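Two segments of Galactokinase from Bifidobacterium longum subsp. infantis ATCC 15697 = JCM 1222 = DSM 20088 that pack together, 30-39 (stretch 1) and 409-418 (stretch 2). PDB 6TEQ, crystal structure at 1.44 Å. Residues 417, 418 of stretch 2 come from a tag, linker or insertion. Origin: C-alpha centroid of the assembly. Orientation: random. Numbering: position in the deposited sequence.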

# COMPACT_ATOMS: atom_id res chain seq x y z
N ALA A 30 8.60 13.66 -27.35
CA ALA A 30 7.36 12.94 -26.97
C ALA A 30 7.74 11.70 -26.18
O ALA A 30 8.73 11.05 -26.49
CB ALA A 30 6.61 12.52 -28.21
N PRO A 31 6.98 11.28 -25.14
CA PRO A 31 7.30 10.03 -24.46
C PRO A 31 6.84 8.88 -25.36
O PRO A 31 6.01 9.09 -26.29
CB PRO A 31 6.40 10.05 -23.23
CG PRO A 31 5.24 10.93 -23.64
CD PRO A 31 5.78 11.93 -24.63
N GLU A 32 7.38 7.69 -25.10
CA GLU A 32 6.95 6.46 -25.83
C GLU A 32 5.52 6.11 -25.44
O GLU A 32 4.78 5.63 -26.29
CB GLU A 32 7.91 5.31 -25.54
CG GLU A 32 7.47 4.07 -26.29
CD GLU A 32 8.50 2.97 -26.41
OE1 GLU A 32 9.73 3.29 -26.31
OE2 GLU A 32 8.04 1.79 -26.58
N GLY A 33 5.10 6.37 -24.20
CA GLY A 33 3.71 6.17 -23.79
C GLY A 33 3.54 6.71 -22.36
O GLY A 33 4.50 7.29 -21.79
N VAL A 34 2.42 6.39 -21.76
CA VAL A 34 2.08 6.71 -20.37
C VAL A 34 1.55 5.43 -19.75
O VAL A 34 0.69 4.77 -20.40
CB VAL A 34 1.08 7.86 -20.29
CG1 VAL A 34 0.70 8.16 -18.87
CG2 VAL A 34 1.59 9.15 -20.95
N TRP A 35 2.11 5.13 -18.56
CA TRP A 35 1.62 4.04 -17.74
C TRP A 35 1.11 4.61 -16.42
O TRP A 35 1.37 5.77 -16.15
CB TRP A 35 2.69 2.98 -17.57
CG TRP A 35 3.12 2.37 -18.88
CD1 TRP A 35 2.79 1.12 -19.31
CD2 TRP A 35 3.98 2.91 -19.91
NE1 TRP A 35 3.42 0.84 -20.48
CE2 TRP A 35 4.15 1.90 -20.88
CE3 TRP A 35 4.66 4.12 -20.07
CZ2 TRP A 35 4.86 2.11 -22.07
CZ3 TRP A 35 5.47 4.29 -21.17
CH2 TRP A 35 5.54 3.30 -22.18
N ALA A 36 0.37 3.82 -15.66
CA ALA A 36 -0.09 4.29 -14.35
C ALA A 36 -0.29 3.13 -13.42
O ALA A 36 -0.48 2.00 -13.88
CB ALA A 36 -1.33 5.13 -14.47
N ALA A 37 -0.05 3.41 -12.14
CA ALA A 37 -0.30 2.42 -11.08
C ALA A 37 -1.07 3.11 -9.99
O ALA A 37 -0.80 4.30 -9.65
CB ALA A 37 0.99 1.84 -10.62
N PRO A 38 -1.99 2.39 -9.35
CA PRO A 38 -2.79 2.98 -8.28
C PRO A 38 -2.12 2.92 -6.92
O PRO A 38 -1.28 2.09 -6.59
CB PRO A 38 -4.07 2.16 -8.32
CG PRO A 38 -3.54 0.75 -8.66
CD PRO A 38 -2.51 1.05 -9.74
N GLY A 39 -2.58 3.82 -6.06
CA GLY A 39 -2.40 3.65 -4.62
C GLY A 39 -3.38 2.60 -4.12
O GLY A 39 -4.08 1.99 -4.92
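Stretch 2 409-418: AASASREAKL

Stretch 2 runs beside stretch 1 as an antiparallel strand neighbour. Residues 33-39 of stretch 1 are a strand, and residues 413-417 of stretch 2 form its partner; Ala409 to Ala412 are loop or turn. The two strand directions differ by 173°, and their axes come within 4.3 Å. Together the stretches bury 597 Å², both sides summed.

Ala36 has the largest area covered by the other stretch. It pairs with Ser413 as a hydrogen-bonded pair: Ala36 N donates to Ser413 O at 2.9 Å, and Ser413 N donates to Ala36 O at 2.9 Å. The CB of Ala36 lies 3.5 Å from Glu415 OE2. Its carbonyl also meets the preceding residue of stretch 2, with Ala412 CA 3.1 Å from Ala36 O in a CA-H...O contact.

Val34 is covered almost as much. It pairs with Ala416, and Val34 N donates to Ala416 O at 2.9 Å. Val34 O accepts two hydrogen bonds, from Ala416 N at 3.0 Å and from Glu415 N at 2.8 Å. This double acceptance marks a beta bulge: the register shifts by one between Val34 and Trp35, so that Glu415 is the extra residue in stretch 2. Its phi/psi of -103/-35 departs from the extended conformation of its strand neighbours, and its CA-to-CB bond points toward stretch 1. Val34 and Ala416 place their side chains on the same face of the sheet, with Val34 CB 4.2 Å from Ala416 CB.

Past the bulge, Trp35 pairs with Arg414 without backbone hydrogen bonds between them. Their side chains share the other face of the sheet. Arg414 CG sits over one face of the indole, 3.9 Å from the centroid of the five-membered ring of Trp35, and makes a CH-pi contact. Trp35 CD1 is 3.5 Å from Arg414 CA.

At the Gly33 end the strands are close, with Gly33 CA 3.9 Å from Lys417 CA. Glycine suits this point: an ideal CB on Gly33 would clash with Ala416 O. Lys417 and Leu418 come from an expression tag. Leu418 N donates to Glu32 O at 3.0 Å, although the position of that oxygen is less certain in the model.

At the other end the backbone hydrogen bonds stop and side-chain carbons make the contact. Ala37 CB is 3.7 Å from Ala412 CB. The Pro38 ring packs on the loop before the strand, with Pro38 CD 3.5 Å from Ala412 N and Pro38 CG 3.5 Å from Ala410 O.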

# COMPACT_ATOMS: atom_id res chain seq x y z
N ALA A 409 -10.75 -0.51 -7.45
CA ALA A 409 -10.41 -0.06 -8.82
C ALA A 409 -9.36 -0.98 -9.43
O ALA A 409 -8.93 -1.96 -8.83
CB ALA A 409 -9.97 1.39 -8.77
N ALA A 410 -9.09 -0.73 -10.72
CA ALA A 410 -8.16 -1.53 -11.53
C ALA A 410 -6.72 -1.33 -11.12
O ALA A 410 -6.33 -0.29 -10.50
CB ALA A 410 -8.39 -1.15 -12.99
N SER A 411 -5.92 -2.34 -11.44
CA SER A 411 -4.49 -2.34 -11.16
C SER A 411 -3.76 -1.47 -12.19
O SER A 411 -4.40 -0.82 -13.06
CB SER A 411 -3.94 -3.76 -11.17
OG SER A 411 -4.00 -4.27 -12.51
N ALA A 412 -2.46 -1.49 -12.14
CA ALA A 412 -1.56 -0.75 -13.05
C ALA A 412 -1.89 -1.13 -14.50
O ALA A 412 -2.21 -2.29 -14.78
CB ALA A 412 -0.14 -1.01 -12.71
N SER A 413 -1.67 -0.22 -15.40
CA SER A 413 -1.95 -0.48 -16.83
C SER A 413 -1.21 0.53 -17.68
O SER A 413 -0.83 1.63 -17.18
CB SER A 413 -3.40 -0.46 -17.14
OG SER A 413 -3.96 0.81 -16.99
N ARG A 414 -1.06 0.18 -18.94
CA ARG A 414 -0.69 1.19 -19.94
C ARG A 414 -1.91 2.07 -20.18
O ARG A 414 -3.05 1.57 -20.27
CB ARG A 414 -0.25 0.61 -21.29
CG ARG A 414 0.33 1.71 -22.18
CD ARG A 414 1.16 1.06 -23.23
NE ARG A 414 0.27 0.47 -24.21
CZ ARG A 414 0.63 -0.50 -25.08
NH1 ARG A 414 1.83 -1.06 -25.03
NH2 ARG A 414 -0.22 -0.96 -25.96
N GLU A 415 -1.69 3.37 -20.21
CA GLU A 415 -2.73 4.40 -20.36
C GLU A 415 -2.71 4.95 -21.79
O GLU A 415 -3.78 5.20 -22.27
CB GLU A 415 -2.51 5.49 -19.31
CG GLU A 415 -2.66 5.06 -17.86
CD GLU A 415 -4.07 4.97 -17.33
OE1 GLU A 415 -4.95 5.49 -17.99
OE2 GLU A 415 -4.30 4.38 -16.24
N ALA A 416 -1.54 5.08 -22.42
CA ALA A 416 -1.33 5.64 -23.78
C ALA A 416 -0.02 5.12 -24.39
O ALA A 416 0.89 4.78 -23.65
CB ALA A 416 -1.29 7.15 -23.70
N LYS A 417 0.02 4.95 -25.73
CA LYS A 417 1.27 4.54 -26.42
C LYS A 417 1.28 5.28 -27.75
O LYS A 417 0.25 5.14 -28.48
CB LYS A 417 1.34 3.02 -26.64
N LEU A 418 2.36 6.04 -28.02
CA LEU A 418 2.64 6.64 -29.37
C LEU A 418 2.04 5.77 -30.51
O LEU A 418 2.67 4.91 -31.17
CB LEU A 418 4.15 6.80 -29.55
CG LEU A 418 5.05 5.78 -28.82
CD2 LEU A 418 4.76 4.32 -29.14